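Arginine kinase (Cydia pomonella granulosis virus, PDB 6VVG) binds AMP and is probably an ATP-dependent serine/threonine protein kinase of a granulovirus. Local coordinates at residues A[124-129]-A[270-275]; A[171-176]-A[227-232]. All blocks are in the same frame, centred on the assembly; numbering follows the deposited sequence.

Contact 1 of 2, residues A[124-129]-A[270-275]; sequences TLVTAL and EIIKHP
Val126 and Ile271 meet methyl to methyl, with Val126 CG2 lying 3.6 Å from Ile271 CG2. The other branch of the valine is only a little farther from the same methyl, since Val126 CG1 stands 4.0 Å from Ile271 CG2. The fork of the valine therefore straddles one isoleucine methyl, and the two side chains meet at a slant. Ile271 brings CG2 forward by setting it anti to the backbone N, which leaves CG1 beside that N (chi1 -62°). Ile272 adds a looser contact through the end of its longer branch: CG1 runs roughly anti to the backbone N (chi1 -159°), and Ile272 CD1 comes to 4.3 Å from Val126 CG1. The same terminal methyl passes 4.4 Å from Thr127 OG1, a hydroxyl already committed to Ile123 O one helical turn earlier. Val126 and Ile272 have the closest CA atoms across the contact, 7.4 Å apart.

The partners lie on helix 115-133, the long αE helix of the kinase C-lobe, and on helix 268-272, the short last helix of the chain. Ile271 also touches Trp196 on helix 192-208 and both Phe252 and Met256 on helix 247-256, so its side chain is shared between the helices of this lobe. Just beyond the helix, the His274 ring is fixed at both nitrogens, by Asp251 OD2 at NE2 and by Phe276 N at ND1, and packs edge-to-face with Phe252. Pro275 CD lies over one face of that imidazole, offset toward its rim. No hydrogen bond spans the two segments. The roughly 144 Å² buried between them is almost wholly apolar, so the fit rests on methyl packing and the exclusion of water, with no directional bond across it.

Contact 2 of 2, residues A[171-176]-A[227-232]; sequences SFYDGT and EPKDML
Asp174 OD1, one residue along from the Tyr173 ring that rests on Pro228, is gripped by a salt bridge from Lys184 NZ and hydrogen bonds with Tyr190 OH and Asn140 ND2, while OD2 pairs with Arg165 NH2, so the buried acid is held at both oxygens and its two cationic partners would be expected to favour the ionised form.

Tyr173 is the centre of an inverse gamma turn, closed by a weak 2.8 Å bond from Asp174 N to Phe172 O. From this bend the tyrosine reaches across to 227-232, with CG anti to its carbonyl carbon (chi1 -72°). The pyrrolidine of Pro228 comes over one face of the ring in a CH-pi contact: Pro228 CG stands 3.5 Å from the centroid of the Tyr173 ring, only 11° off its normal. Pro228 CB follows toward the phenol end, 3.6 Å from Tyr173 CZ.

In kinase terms this is the activation segment, which runs from the Asp160 motif to the SPE sequence around the beginning of 182-185, resting on helix 228-235, the αG helix of the C-lobe. Asn140 belongs to the HND version of the HRD motif, in whose usual form an arginine often holds an activation-loop phosphate; the grip on Asp174 is consistent with a carboxylate taking a comparable place.

Ile185 O takes a hydrogen bond from the phenol OH, and His187 stacks on the same ring. Lys229 adds a loose contact, with Lys229 CE 4.5 Å from Tyr173 OH. On the helix side, Glu227 N donates to Asp230 OD2 over 3.1 Å, bent to 141° at the hydrogen and meeting the carboxylate on its anti side, joining the residue before Pro228 to one three positions on.

After helix 5-13 the chain builds the sheet-rich N-lobe, then enters the C-lobe and reaches 124-129 on helix 115-133, where contact 1 opens. Both segments of contact 2 follow before contact 1 closes: 171-176 in the activation segment, and 51 residues later 227-232 on helix 228-235. Only then does the chain arrive at 270-275, so the shorter loop is enclosed by the longer one and the two do not cross. Contact 1 joins the first long C-lobe helix to the last helix, whereas contact 2 ties the activation segment to the αG region. Their centres lie about 25 Å apart and their nearest atoms about 14 Å, without touching.

Contact 1 of 2, residues A[124-129]-A[270-275]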
ATOM      1  N   THR A 124      15.345  -4.146 -18.874  1.00  9.88           N
ATOM      2  CA  THR A 124      14.604  -3.006 -18.346  1.00 10.38           C
ATOM      3  C   THR A 124      13.459  -3.465 -17.454  1.00 10.54           C
ATOM      4  O   THR A 124      13.264  -2.942 -16.352  1.00  9.99           O
ATOM      5  CB  THR A 124      14.078  -2.153 -19.502  1.00 12.63           C
ATOM      6  OG1 THR A 124      15.170  -1.752 -20.337  1.00 16.50           O
ATOM      7  CG2 THR A 124      13.354  -0.919 -18.981  1.00 13.70           C
ATOM      8  N   LEU A 125      12.681  -4.444 -17.922  1.00 10.80           N
ATOM      9  CA  LEU A 125      11.538  -4.920 -17.150  1.00 10.42           C
ATOM     10  C   LEU A 125      11.979  -5.478 -15.803  1.00 13.34           C
ATOM     11  O   LEU A 125      11.386  -5.165 -14.764  1.00 10.52           O
ATOM     12  CB  LEU A 125      10.784  -5.982 -17.946  1.00 13.45           C
ATOM     13  CG  LEU A 125       9.618  -6.685 -17.253  1.00 13.32           C
ATOM     14  CD1 LEU A 125       8.561  -5.679 -16.849  1.00 11.78           C
ATOM     15  CD2 LEU A 125       9.040  -7.757 -18.167  1.00 11.27           C
ATOM     16  N   VAL A 126      13.015  -6.319 -15.806  1.00 10.12           N
ATOM     17  CA  VAL A 126      13.500  -6.918 -14.565  1.00 11.59           C
ATOM     18  C   VAL A 126      13.987  -5.834 -13.613  1.00 13.04           C
ATOM     19  O   VAL A 126      13.677  -5.846 -12.415  1.00 10.04           O
ATOM     20  CB  VAL A 126      14.608  -7.942 -14.870  1.00 14.70           C
ATOM     21  CG1 VAL A 126      15.313  -8.373 -13.590  1.00 11.74           C
ATOM     22  CG2 VAL A 126      14.026  -9.142 -15.613  1.00 11.81           C
ATOM     23  N   THR A 127      14.758  -4.879 -14.137  1.00  8.22           N
ATOM     24  CA  THR A 127      15.273  -3.797 -13.306  1.00 13.53           C
ATOM     25  C   THR A 127      14.141  -2.957 -12.733  1.00 11.57           C
ATOM     26  O   THR A 127      14.163  -2.595 -11.551  1.00 10.84           O
ATOM     27  CB  THR A 127      16.222  -2.923 -14.126  1.00 19.09           C
ATOM     28  OG1 THR A 127      17.381  -3.683 -14.489  1.00 22.91           O
ATOM     29  CG2 THR A 127      16.641  -1.691 -13.341  1.00 26.25           C
ATOM     30  N   ALA A 128      13.144  -2.634 -13.558  1.00  8.09           N
ATOM     31  CA  ALA A 128      12.030  -1.813 -13.097  1.00 10.27           C
ATOM     32  C   ALA A 128      11.227  -2.539 -12.026  1.00  9.00           C
ATOM     33  O   ALA A 128      10.904  -1.964 -10.980  1.00  8.16           O
ATOM     34  CB  ALA A 128      11.136  -1.437 -14.276  1.00 11.41           C
ATOM     35  N   LEU A 129      10.886  -3.804 -12.272  1.00 11.70           N
ATOM     36  CA  LEU A 129      10.120  -4.555 -11.283  1.00  9.27           C
ATOM     37  C   LEU A 129      10.910  -4.719  -9.990  1.00  9.87           C
ATOM     38  O   LEU A 129      10.338  -4.664  -8.895  1.00 10.35           O
ATOM     39  CB  LEU A 129       9.719  -5.915 -11.847  1.00  9.57           C
ATOM     40  CG  LEU A 129       8.584  -5.891 -12.875  1.00  9.90           C
ATOM     41  CD1 LEU A 129       8.379  -7.270 -13.495  1.00 11.45           C
ATOM     42  CD2 LEU A 129       7.288  -5.389 -12.252  1.00 12.30           C
ATOM     43  N   GLU A 270      19.134 -13.945  -9.457  1.00  9.44           N
ATOM     44  CA  GLU A 270      19.219 -15.074 -10.377  1.00  8.76           C
ATOM     45  C   GLU A 270      18.940 -14.627 -11.805  1.00 13.55           C
ATOM     46  O   GLU A 270      19.680 -14.968 -12.734  1.00 11.11           O
ATOM     47  CB  GLU A 270      18.236 -16.167  -9.961  1.00 11.30           C
ATOM     48  CG  GLU A 270      18.705 -17.043  -8.820  1.00 17.15           C
ATOM     49  CD  GLU A 270      17.606 -17.947  -8.302  1.00 15.06           C
ATOM     50  OE1 GLU A 270      16.479 -17.452  -8.079  1.00 12.64           O
ATOM     51  OE2 GLU A 270      17.866 -19.153  -8.118  1.00 12.63           O
ATOM     52  N   ILE A 271      17.869 -13.855 -11.995  1.00 11.93           N
ATOM     53  CA  ILE A 271      17.478 -13.440 -13.339  1.00  8.85           C
ATOM     54  C   ILE A 271      18.564 -12.574 -13.964  1.00 15.20           C
ATOM     55  O   ILE A 271      19.033 -12.838 -15.076  1.00 14.45           O
ATOM     56  CB  ILE A 271      16.130 -12.698 -13.297  1.00 12.41           C
ATOM     57  CG1 ILE A 271      15.026 -13.619 -12.775  1.00  9.21           C
ATOM     58  CG2 ILE A 271      15.775 -12.153 -14.675  1.00 10.40           C
ATOM     59  CD1 ILE A 271      13.766 -12.881 -12.357  1.00  9.65           C
ATOM     60  N   ILE A 272      18.982 -11.526 -13.251  1.00 13.71           N
ATOM     61  CA  ILE A 272      19.865 -10.524 -13.834  1.00 12.89           C
ATOM     62  C   ILE A 272      21.266 -11.060 -14.086  1.00 16.78           C
ATOM     63  O   ILE A 272      22.016 -10.469 -14.872  1.00 13.04           O
ATOM     64  CB  ILE A 272      19.892  -9.287 -12.918  1.00 14.92           C
ATOM     65  CG1 ILE A 272      20.344  -8.049 -13.692  1.00 21.50           C
ATOM     66  CG2 ILE A 272      20.797  -9.525 -11.714  1.00 18.79           C
ATOM     67  CD1 ILE A 272      19.343  -7.572 -14.719  1.00 16.41           C
ATOM     68  N   LYS A 273      21.639 -12.174 -13.466  1.00 17.47           N
ATOM     69  CA  LYS A 273      22.968 -12.742 -13.646  1.00 14.81           C
ATOM     70  C   LYS A 273      23.009 -13.864 -14.677  1.00 18.05           C
ATOM     71  O   LYS A 273      24.080 -14.432 -14.907  1.00 13.37           O
ATOM     72  CB  LYS A 273      23.503 -13.251 -12.302  1.00 18.86           C
ATOM     73  CG  LYS A 273      23.939 -12.142 -11.352  1.00 16.29           C
ATOM     74  CD  LYS A 273      24.391 -12.684  -9.996  1.00 20.14           C
ATOM     75  CE  LYS A 273      24.891 -11.554  -9.099  1.00 27.45           C
ATOM     76  NZ  LYS A 273      25.801 -12.045  -8.024  1.00 48.92           N
ATOM     77  N   HIS A 274      21.887 -14.192 -15.308  1.00 14.98           N
ATOM     78  CA  HIS A 274      21.888 -15.259 -16.298  1.00 15.19           C
ATOM     79  C   HIS A 274      22.639 -14.812 -17.551  1.00 14.04           C
ATOM     80  O   HIS A 274      22.560 -13.641 -17.936  1.00 14.82           O
ATOM     81  CB  HIS A 274      20.460 -15.656 -16.665  1.00 13.47           C
ATOM     82  CG  HIS A 274      20.382 -16.859 -17.549  1.00 10.41           C
ATOM     83  ND1 HIS A 274      20.432 -16.780 -18.924  1.00  9.24           N
ATOM     84  CD2 HIS A 274      20.279 -18.176 -17.253  1.00 14.60           C
ATOM     85  CE1 HIS A 274      20.356 -17.995 -19.437  1.00 16.10           C
ATOM     86  NE2 HIS A 274      20.264 -18.860 -18.443  1.00 11.73           N
ATOM     87  N   PRO A 275      23.379 -15.718 -18.205  1.00 14.00           N
ATOM     88  CA  PRO A 275      24.138 -15.310 -19.404  1.00 11.96           C
ATOM     89  C   PRO A 275      23.327 -14.499 -20.400  1.00 11.52           C
ATOM     90  O   PRO A 275      23.843 -13.525 -20.958  1.00 18.06           O
ATOM     91  CB  PRO A 275      24.589 -16.653 -19.995  1.00 18.64           C
ATOM     92  CG  PRO A 275      24.822 -17.515 -18.757  1.00 17.64           C
ATOM     93  CD  PRO A 275      23.665 -17.117 -17.818  1.00 13.45           C
TER

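Contact 2 of 2, residues A[171-176]-A[227-232]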
ATOM      1  N   SER A 171      -3.102 -14.504  -1.020  1.00 13.63           N
ATOM      2  CA  SER A 171      -3.408 -14.278  -2.423  1.00 19.23           C
ATOM      3  C   SER A 171      -4.772 -14.863  -2.784  1.00 16.94           C
ATOM      4  O   SER A 171      -5.300 -15.748  -2.107  1.00  8.73           O
ATOM      5  CB  SER A 171      -2.331 -14.890  -3.318  1.00 15.25           C
ATOM      6  OG  SER A 171      -2.373 -16.306  -3.260  1.00 14.64           O
ATOM      7  N   PHE A 172      -5.337 -14.341  -3.870  1.00 13.83           N
ATOM      8  CA  PHE A 172      -6.551 -14.859  -4.480  1.00 17.25           C
ATOM      9  C   PHE A 172      -6.363 -14.794  -5.991  1.00 18.37           C
ATOM     10  O   PHE A 172      -5.384 -14.235  -6.494  1.00 17.50           O
ATOM     11  CB  PHE A 172      -7.800 -14.084  -4.026  1.00 14.35           C
ATOM     12  CG  PHE A 172      -7.673 -12.594  -4.143  1.00 26.60           C
ATOM     13  CD1 PHE A 172      -6.823 -11.883  -3.309  1.00 31.90           C
ATOM     14  CD2 PHE A 172      -8.418 -11.899  -5.079  1.00 31.57           C
ATOM     15  CE1 PHE A 172      -6.709 -10.509  -3.422  1.00 30.24           C
ATOM     16  CE2 PHE A 172      -8.312 -10.526  -5.193  1.00 21.69           C
ATOM     17  CZ  PHE A 172      -7.455  -9.832  -4.366  1.00 21.32           C
ATOM     18  N   TYR A 173      -7.316 -15.369  -6.720  1.00 15.14           N
ATOM     19  CA  TYR A 173      -7.175 -15.547  -8.164  1.00 17.01           C
ATOM     20  C   TYR A 173      -7.564 -14.275  -8.928  1.00 17.13           C
ATOM     21  O   TYR A 173      -8.503 -14.249  -9.722  1.00 21.13           O
ATOM     22  CB  TYR A 173      -8.017 -16.732  -8.617  1.00 16.61           C
ATOM     23  CG  TYR A 173      -7.496 -18.093  -8.217  1.00 16.41           C
ATOM     24  CD1 TYR A 173      -6.150 -18.299  -7.943  1.00 16.32           C
ATOM     25  CD2 TYR A 173      -8.356 -19.181  -8.125  1.00 18.14           C
ATOM     26  CE1 TYR A 173      -5.675 -19.551  -7.586  1.00 13.45           C
ATOM     27  CE2 TYR A 173      -7.890 -20.438  -7.773  1.00 20.77           C
ATOM     28  CZ  TYR A 173      -6.548 -20.616  -7.508  1.00 16.52           C
ATOM     29  OH  TYR A 173      -6.077 -21.860  -7.155  1.00 13.76           O
ATOM     30  N   ASP A 174      -6.818 -13.206  -8.670  1.00 15.58           N
ATOM     31  CA  ASP A 174      -6.953 -11.986  -9.453  1.00 13.20           C
ATOM     32  C   ASP A 174      -5.940 -11.989 -10.596  1.00 14.02           C
ATOM     33  O   ASP A 174      -4.927 -12.687 -10.559  1.00 16.91           O
ATOM     34  CB  ASP A 174      -6.774 -10.749  -8.568  1.00 13.16           C
ATOM     35  CG  ASP A 174      -5.387 -10.648  -7.957  1.00 15.12           C
ATOM     36  OD1 ASP A 174      -4.646 -11.654  -7.947  1.00 13.59           O
ATOM     37  OD2 ASP A 174      -5.041  -9.548  -7.475  1.00 12.45           O
ATOM     38  N   GLY A 175      -6.242 -11.220 -11.634  1.00 12.19           N
ATOM     39  CA  GLY A 175      -5.365 -11.159 -12.788  1.00 19.72           C
ATOM     40  C   GLY A 175      -5.720 -12.189 -13.842  1.00 13.63           C
ATOM     41  O   GLY A 175      -6.837 -12.712 -13.906  1.00 14.81           O
ATOM     42  N   THR A 176      -4.734 -12.497 -14.680  1.00 14.66           N
ATOM     43  CA  THR A 176      -4.937 -13.354 -15.842  1.00 11.94           C
ATOM     44  C   THR A 176      -4.387 -14.748 -15.571  1.00 19.06           C
ATOM     45  O   THR A 176      -3.185 -14.920 -15.338  1.00 15.17           O
ATOM     46  CB  THR A 176      -4.277 -12.751 -17.081  1.00 19.55           C
ATOM     47  OG1 THR A 176      -4.655 -11.373 -17.201  1.00 27.16           O
ATOM     48  CG2 THR A 176      -4.697 -13.500 -18.339  1.00 21.36           C
ATOM     49  N   GLU A 227      -9.023 -22.668 -15.979  1.00 20.76           N
ATOM     50  CA  GLU A 227      -8.988 -22.413 -14.552  1.00 24.83           C
ATOM     51  C   GLU A 227      -7.576 -22.591 -14.008  1.00 20.13           C
ATOM     52  O   GLU A 227      -6.768 -23.325 -14.588  1.00 16.61           O
ATOM     53  CB  GLU A 227      -9.938 -23.354 -13.803  1.00 26.67           C
ATOM     54  CG  GLU A 227     -11.411 -23.118 -14.106  1.00 30.28           C
ATOM     55  CD  GLU A 227     -11.895 -21.747 -13.661  1.00 39.82           C
ATOM     56  OE1 GLU A 227     -11.090 -20.979 -13.092  1.00 49.54           O
ATOM     57  OE2 GLU A 227     -13.086 -21.436 -13.875  1.00 56.76           O
ATOM     58  N   PRO A 228      -7.255 -21.929 -12.894  1.00 15.08           N
ATOM     59  CA  PRO A 228      -5.881 -22.033 -12.362  1.00 15.99           C
ATOM     60  C   PRO A 228      -5.333 -23.454 -12.288  1.00 13.21           C
ATOM     61  O   PRO A 228      -4.177 -23.691 -12.670  1.00 13.57           O
ATOM     62  CB  PRO A 228      -6.018 -21.395 -10.969  1.00 17.24           C
ATOM     63  CG  PRO A 228      -7.068 -20.310 -11.175  1.00 22.21           C
ATOM     64  CD  PRO A 228      -8.073 -20.945 -12.148  1.00 13.27           C
ATOM     65  N   LYS A 229      -6.113 -24.404 -11.770  1.00  8.92           N
ATOM     66  CA  LYS A 229      -5.610 -25.761 -11.613  1.00  7.75           C
ATOM     67  C   LYS A 229      -5.438 -26.468 -12.951  1.00 13.94           C
ATOM     68  O   LYS A 229      -4.673 -27.433 -13.032  1.00 13.47           O
ATOM     69  CB  LYS A 229      -6.545 -26.556 -10.700  1.00 11.43           C
ATOM     70  CG  LYS A 229      -6.382 -26.225  -9.220  1.00 11.76           C
ATOM     71  CD  LYS A 229      -5.032 -26.690  -8.692  1.00 13.86           C
ATOM     72  CE  LYS A 229      -4.743 -26.117  -7.306  1.00 10.69           C
ATOM     73  NZ  LYS A 229      -5.608 -26.721  -6.244  1.00 12.48           N
ATOM     74  N   ASP A 230      -6.123 -26.006 -14.000  1.00 13.20           N
ATOM     75  CA  ASP A 230      -5.891 -26.548 -15.335  1.00 16.01           C
ATOM     76  C   ASP A 230      -4.513 -26.184 -15.870  1.00 13.00           C
ATOM     77  O   ASP A 230      -4.024 -26.841 -16.797  1.00 13.92           O
ATOM     78  CB  ASP A 230      -6.958 -26.043 -16.308  1.00  9.01           C
ATOM     79  CG  ASP A 230      -8.349 -26.526 -15.956  1.00 21.31           C
ATOM     80  OD1 ASP A 230      -8.500 -27.721 -15.632  1.00 21.07           O
ATOM     81  OD2 ASP A 230      -9.291 -25.707 -16.011  1.00 31.08           O
ATOM     82  N   MET A 231      -3.879 -25.145 -15.321  1.00 17.25           N
ATOM     83  CA  MET A 231      -2.557 -24.761 -15.797  1.00 11.34           C
ATOM     84  C   MET A 231      -1.488 -25.741 -15.332  1.00 16.16           C
ATOM     85  O   MET A 231      -0.486 -25.939 -16.029  1.00 14.15           O
ATOM     86  CB  MET A 231      -2.204 -23.353 -15.317  1.00 13.96           C
ATOM     87  CG  MET A 231      -3.099 -22.244 -15.841  1.00 17.95           C
ATOM     88  SD  MET A 231      -3.282 -22.225 -17.633  1.00 15.07           S
ATOM     89  CE  MET A 231      -1.578 -22.084 -18.174  1.00 11.38           C
ATOM     90  N   LEU A 232      -1.683 -26.362 -14.168  1.00 17.43           N
ATOM     91  CA  LEU A 232      -0.616 -27.191 -13.597  1.00 10.40           C
ATOM     92  C   LEU A 232      -0.217 -28.325 -14.512  1.00 10.90           C
ATOM     93  O   LEU A 232       1.003 -28.496 -14.752  1.00 15.09           O
ATOM     94  CB  LEU A 232      -1.055 -27.722 -12.229  1.00 13.89           C
ATOM     95  CG  LEU A 232      -0.900 -26.753 -11.060  1.00 14.25           C
ATOM     96  CD1 LEU A 232      -1.190 -27.470  -9.735  1.00 12.08           C
ATOM     97  CD2 LEU A 232       0.482 -26.117 -11.009  1.00 13.46           C
TER